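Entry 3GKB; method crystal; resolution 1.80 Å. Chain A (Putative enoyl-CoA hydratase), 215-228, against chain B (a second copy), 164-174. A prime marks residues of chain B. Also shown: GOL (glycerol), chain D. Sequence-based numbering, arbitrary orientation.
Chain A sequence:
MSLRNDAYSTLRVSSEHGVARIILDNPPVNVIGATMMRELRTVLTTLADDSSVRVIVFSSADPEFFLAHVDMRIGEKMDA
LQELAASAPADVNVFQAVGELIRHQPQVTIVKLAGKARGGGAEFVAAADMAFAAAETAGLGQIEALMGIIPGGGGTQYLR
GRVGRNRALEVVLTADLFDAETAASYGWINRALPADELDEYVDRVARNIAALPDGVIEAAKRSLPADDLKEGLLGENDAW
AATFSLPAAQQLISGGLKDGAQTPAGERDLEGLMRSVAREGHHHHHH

Chain A (215-228) GVIEAAKRSLPADD
Chain B (164-174) GRNRALEVVLT

One direct hydrogen bond joins these two stretches, and its acceptor is a carbonyl released by the end of a helix: Arg165′ NE donates to Leu224 O at 3.1 Å, with an N-H...O angle of 146°. Leu224 is the first residue to leave helical geometry (phi/psi -124/67), so its carbonyl turns outward to meet an arginine from the first turn of the partner helix. Water 1 reinforces the join, donating to Leu224 O (2.8 Å) and accepting from Arg165′ NH2 (2.7 Å).

The frame is two helices, 216-223 and 165′-174′, running nearly antiparallel at 151° with axes 10.5 Å apart at closest approach. Gly215 (88/-14) and Gly164′ (89/156) hold the N-cap positions, each at a positive phi that by itself calls for glycine. The nearest CA pairs set the register: Ile217 CA lies 7.1 Å from Leu173′ CA, Ala220 CA lies 7.1 Å from Leu169′ CA, and Leu224 CA lies 6.5 Å from Arg165′ CA. Steps of three and four along one chain answer steps of four along the other, so each helix returns a side chain to the seam about once per turn.

The middle of the seam is apolar. Ala220 points toward the partner, and its small methyl lets larger groups close in: CB lies 3.7 Å from Leu173′ CD2, 4.2 Å from Leu169′ CD2 and 4.2 Å from Val172′ CG1. Leu173′ (m, t) also brings CD2 to 4.1 Å from Val216 CG1 (Val216 is t) and 4.3 Å from Ile217 CG1 (Ile217 is m, t). Toward the other end, Leu224 (m, t) sets CD1 3.9 Å from Ala168′ CB and 3.8 Å from Leu169′ CD2. Leu169′ (m, t) leaves its backbone sideways, but its end comes nearer.

Beyond the helix, Pro225 (-67/153), Ala226 (-48/138) and Asp227 (-56/144) run extended past Arg165′. That arginine keeps chi1 to chi3 at t and turns chi4 to -76°; Leu224 O lies at the edge of its guanidinium and Ala226 CA over one face. Lys221 NZ stands 4.5 Å from Arg165′ NH2, a like-charge approach.

Asp227 (m, chi2 154°) reaches the partner through solvent. Water 3 donates to Asp227 OD1 and accepts from Arg165′ NH1, both at 3.1 Å. Glycerol, probably from the crystallisation liquor, makes a second bridge: its O3 donates to Asp227 OD1 (2.7 Å), its O2 donates to Asn166′ OD1 (2.8 Å), and its O1 accepts from Asn166′ ND2 (2.8 Å).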

# COMPACT_ATOMS: atom_id res chain seq x y z
N GLY A 215 -9.62 7.43 -26.66
CA GLY A 215 -8.20 7.52 -26.32
C GLY A 215 -7.83 7.73 -24.86
O GLY A 215 -6.66 7.55 -24.48
N VAL A 216 -8.80 8.09 -24.02
CA VAL A 216 -8.46 8.34 -22.60
C VAL A 216 -8.10 7.07 -21.87
O VAL A 216 -7.10 7.00 -21.12
CB VAL A 216 -9.56 9.13 -21.89
CG1 VAL A 216 -9.27 9.25 -20.40
CG2 VAL A 216 -9.70 10.57 -22.48
N ILE A 217 -8.92 6.03 -22.04
CA ILE A 217 -8.63 4.75 -21.38
C ILE A 217 -7.27 4.25 -21.85
O ILE A 217 -6.43 3.88 -21.02
CB ILE A 217 -9.70 3.69 -21.65
CG1 ILE A 217 -11.00 4.08 -20.97
CG2 ILE A 217 -9.20 2.29 -21.20
CD1 ILE A 217 -12.21 3.29 -21.42
N GLU A 218 -7.05 4.30 -23.17
CA GLU A 218 -5.78 3.86 -23.75
C GLU A 218 -4.59 4.60 -23.14
O GLU A 218 -3.59 3.97 -22.77
CB GLU A 218 -5.82 4.00 -25.28
CG GLU A 218 -6.85 3.08 -25.97
CD GLU A 218 -8.27 3.67 -26.16
OE1 GLU A 218 -8.71 4.62 -25.44
OE2 GLU A 218 -9.00 3.14 -27.04
N ALA A 219 -4.72 5.93 -23.02
CA ALA A 219 -3.67 6.79 -22.43
C ALA A 219 -3.40 6.45 -20.97
O ALA A 219 -2.24 6.32 -20.58
CB ALA A 219 -3.99 8.28 -22.61
N ALA A 220 -4.45 6.28 -20.18
CA ALA A 220 -4.30 5.87 -18.79
C ALA A 220 -3.53 4.53 -18.67
O ALA A 220 -2.60 4.40 -17.85
CB ALA A 220 -5.69 5.76 -18.12
N LYS A 221 -3.91 3.53 -19.45
CA LYS A 221 -3.23 2.22 -19.39
C LYS A 221 -1.79 2.24 -19.90
O LYS A 221 -0.93 1.47 -19.42
CB LYS A 221 -4.06 1.15 -20.15
CG LYS A 221 -5.37 0.84 -19.42
CD LYS A 221 -5.79 -0.60 -19.61
CE LYS A 221 -6.93 -0.98 -18.70
NZ LYS A 221 -7.18 -2.44 -18.72
N ARG A 222 -1.50 3.11 -20.86
CA ARG A 222 -0.14 3.35 -21.28
C ARG A 222 0.68 4.01 -20.16
O ARG A 222 1.84 3.63 -19.94
CB ARG A 222 -0.13 4.26 -22.51
CG ARG A 222 1.22 4.72 -22.94
CD ARG A 222 1.06 5.49 -24.26
NE ARG A 222 2.30 5.95 -24.86
CZ ARG A 222 2.34 6.66 -25.99
NH1 ARG A 222 1.23 7.01 -26.62
NH2 ARG A 222 3.51 7.03 -26.49
N SER A 223 0.10 4.98 -19.46
CA SER A 223 0.79 5.63 -18.30
C SER A 223 0.93 4.76 -17.05
O SER A 223 1.86 4.97 -16.25
CB SER A 223 0.08 6.94 -17.92
OG SER A 223 -1.07 6.70 -17.12
N LEU A 224 0.02 3.79 -16.90
CA LEU A 224 -0.03 2.84 -15.80
C LEU A 224 0.00 1.39 -16.33
O LEU A 224 -0.98 0.66 -16.24
CB LEU A 224 -1.28 3.07 -14.97
CG LEU A 224 -1.35 4.40 -14.22
CD1 LEU A 224 -2.78 4.75 -13.81
CD2 LEU A 224 -0.44 4.37 -12.98
N PRO A 225 1.13 0.99 -16.93
CA PRO A 225 1.17 -0.34 -17.54
C PRO A 225 1.08 -1.45 -16.50
O PRO A 225 1.45 -1.27 -15.32
CB PRO A 225 2.55 -0.35 -18.23
CG PRO A 225 3.33 0.63 -17.48
CD PRO A 225 2.40 1.71 -17.14
N ALA A 226 0.57 -2.58 -16.94
CA ALA A 226 0.52 -3.77 -16.10
C ALA A 226 1.87 -4.04 -15.43
O ALA A 226 2.93 -3.95 -16.05
CB ALA A 226 0.06 -4.99 -16.97
N ASP A 227 1.81 -4.41 -14.16
CA ASP A 227 3.01 -4.72 -13.38
C ASP A 227 3.82 -5.83 -14.09
O ASP A 227 3.27 -6.73 -14.72
CB ASP A 227 2.65 -5.21 -11.96
CG ASP A 227 1.81 -4.22 -11.12
OD1 ASP A 227 1.10 -4.73 -10.22
OD2 ASP A 227 1.86 -2.97 -11.28
N ASP A 228 5.14 -5.74 -14.02
CA ASP A 228 6.00 -6.77 -14.58
C ASP A 228 6.09 -7.89 -13.55
O ASP A 228 6.66 -7.70 -12.47
CB ASP A 228 7.39 -6.18 -14.86
CG ASP A 228 8.44 -7.23 -15.22
OD1 ASP A 228 8.15 -8.43 -15.38
OD2 ASP A 228 9.62 -6.81 -15.32
N GLY B 164 -1.04 2.25 -5.45
CA GLY B 164 -0.98 1.04 -6.31
C GLY B 164 -1.70 1.22 -7.63
O GLY B 164 -2.62 2.06 -7.76
N ARG B 165 -1.31 0.44 -8.64
CA ARG B 165 -1.90 0.58 -9.98
C ARG B 165 -3.44 0.47 -10.01
O ARG B 165 -4.09 1.24 -10.74
CB ARG B 165 -1.30 -0.43 -10.94
CG ARG B 165 -1.95 -0.41 -12.35
CD ARG B 165 -1.26 -1.34 -13.32
NE ARG B 165 -2.09 -1.58 -14.49
CZ ARG B 165 -3.16 -2.39 -14.49
NH1 ARG B 165 -3.52 -3.05 -13.39
NH2 ARG B 165 -3.87 -2.53 -15.60
N ASN B 166 -4.01 -0.51 -9.28
CA ASN B 166 -5.44 -0.76 -9.36
C ASN B 166 -6.26 0.45 -8.93
O ASN B 166 -7.19 0.87 -9.61
CB ASN B 166 -5.83 -1.97 -8.53
CG ASN B 166 -5.20 -3.24 -9.03
OD1 ASN B 166 -4.25 -3.74 -8.45
ND2 ASN B 166 -5.73 -3.79 -10.14
N ARG B 167 -5.90 1.00 -7.79
CA ARG B 167 -6.51 2.21 -7.30
C ARG B 167 -6.13 3.48 -8.06
O ARG B 167 -6.94 4.39 -8.14
CB ARG B 167 -6.27 2.36 -5.79
CG ARG B 167 -7.14 1.39 -4.99
CD ARG B 167 -6.75 1.33 -3.53
NE ARG B 167 -7.81 0.74 -2.71
CZ ARG B 167 -7.65 0.34 -1.44
NH1 ARG B 167 -6.46 0.44 -0.83
NH2 ARG B 167 -8.68 -0.17 -0.80
N ALA B 168 -4.94 3.55 -8.63
CA ALA B 168 -4.54 4.63 -9.49
C ALA B 168 -5.44 4.71 -10.73
O ALA B 168 -5.87 5.80 -11.10
CB ALA B 168 -3.06 4.50 -9.90
N LEU B 169 -5.71 3.56 -11.35
CA LEU B 169 -6.59 3.53 -12.53
C LEU B 169 -8.00 3.93 -12.15
O LEU B 169 -8.68 4.64 -12.87
CB LEU B 169 -6.61 2.14 -13.15
CG LEU B 169 -5.44 1.77 -14.05
CD1 LEU B 169 -5.54 0.27 -14.32
CD2 LEU B 169 -5.44 2.61 -15.38
N GLU B 170 -8.45 3.44 -10.98
CA GLU B 170 -9.74 3.85 -10.47
C GLU B 170 -9.78 5.38 -10.30
O GLU B 170 -10.72 6.03 -10.75
CB GLU B 170 -10.06 3.16 -9.14
CG GLU B 170 -11.42 3.61 -8.53
CD GLU B 170 -11.59 3.19 -7.06
OE1 GLU B 170 -10.69 2.55 -6.48
OE2 GLU B 170 -12.62 3.56 -6.49
N VAL B 171 -8.79 5.95 -9.63
CA VAL B 171 -8.82 7.42 -9.37
C VAL B 171 -8.85 8.17 -10.70
O VAL B 171 -9.65 9.08 -10.89
CB VAL B 171 -7.66 7.88 -8.47
CG1 VAL B 171 -7.50 9.41 -8.47
CG2 VAL B 171 -7.88 7.37 -7.03
N VAL B 172 -7.96 7.80 -11.61
CA VAL B 172 -7.81 8.51 -12.88
C VAL B 172 -9.04 8.37 -13.80
O VAL B 172 -9.50 9.36 -14.37
CB VAL B 172 -6.52 8.06 -13.57
CG1 VAL B 172 -6.45 8.52 -15.01
CG2 VAL B 172 -5.28 8.58 -12.73
N LEU B 173 -9.59 7.17 -13.90
CA LEU B 173 -10.65 6.91 -14.88
C LEU B 173 -12.04 7.20 -14.33
O LEU B 173 -12.89 7.66 -15.07
CB LEU B 173 -10.51 5.50 -15.45
CG LEU B 173 -9.31 5.29 -16.38
CD1 LEU B 173 -9.19 3.83 -16.81
CD2 LEU B 173 -9.32 6.20 -17.65
N THR B 174 -12.29 6.98 -13.04
CA THR B 174 -13.59 7.38 -12.47
C THR B 174 -13.65 8.90 -12.38
O THR B 174 -14.72 9.50 -12.45
CB THR B 174 -13.94 6.76 -11.10
OG1 THR B 174 -13.08 7.27 -10.06
CG2 THR B 174 -13.87 5.27 -11.14
C1 GOL D . -3.48 -6.94 -10.92
O1 GOL D . -4.75 -6.38 -10.70
C2 GOL D . -2.62 -6.96 -9.64
O2 GOL D . -2.38 -5.66 -9.17
C3 GOL D . -1.29 -7.61 -9.93
O3 GOL D . -0.51 -6.84 -10.81
O HOH W 1 -2.87 -0.95 -17.53
O HOH W 2 0.96 -1.08 -8.48
O HOH W 3 -1.79 -3.81 -10.99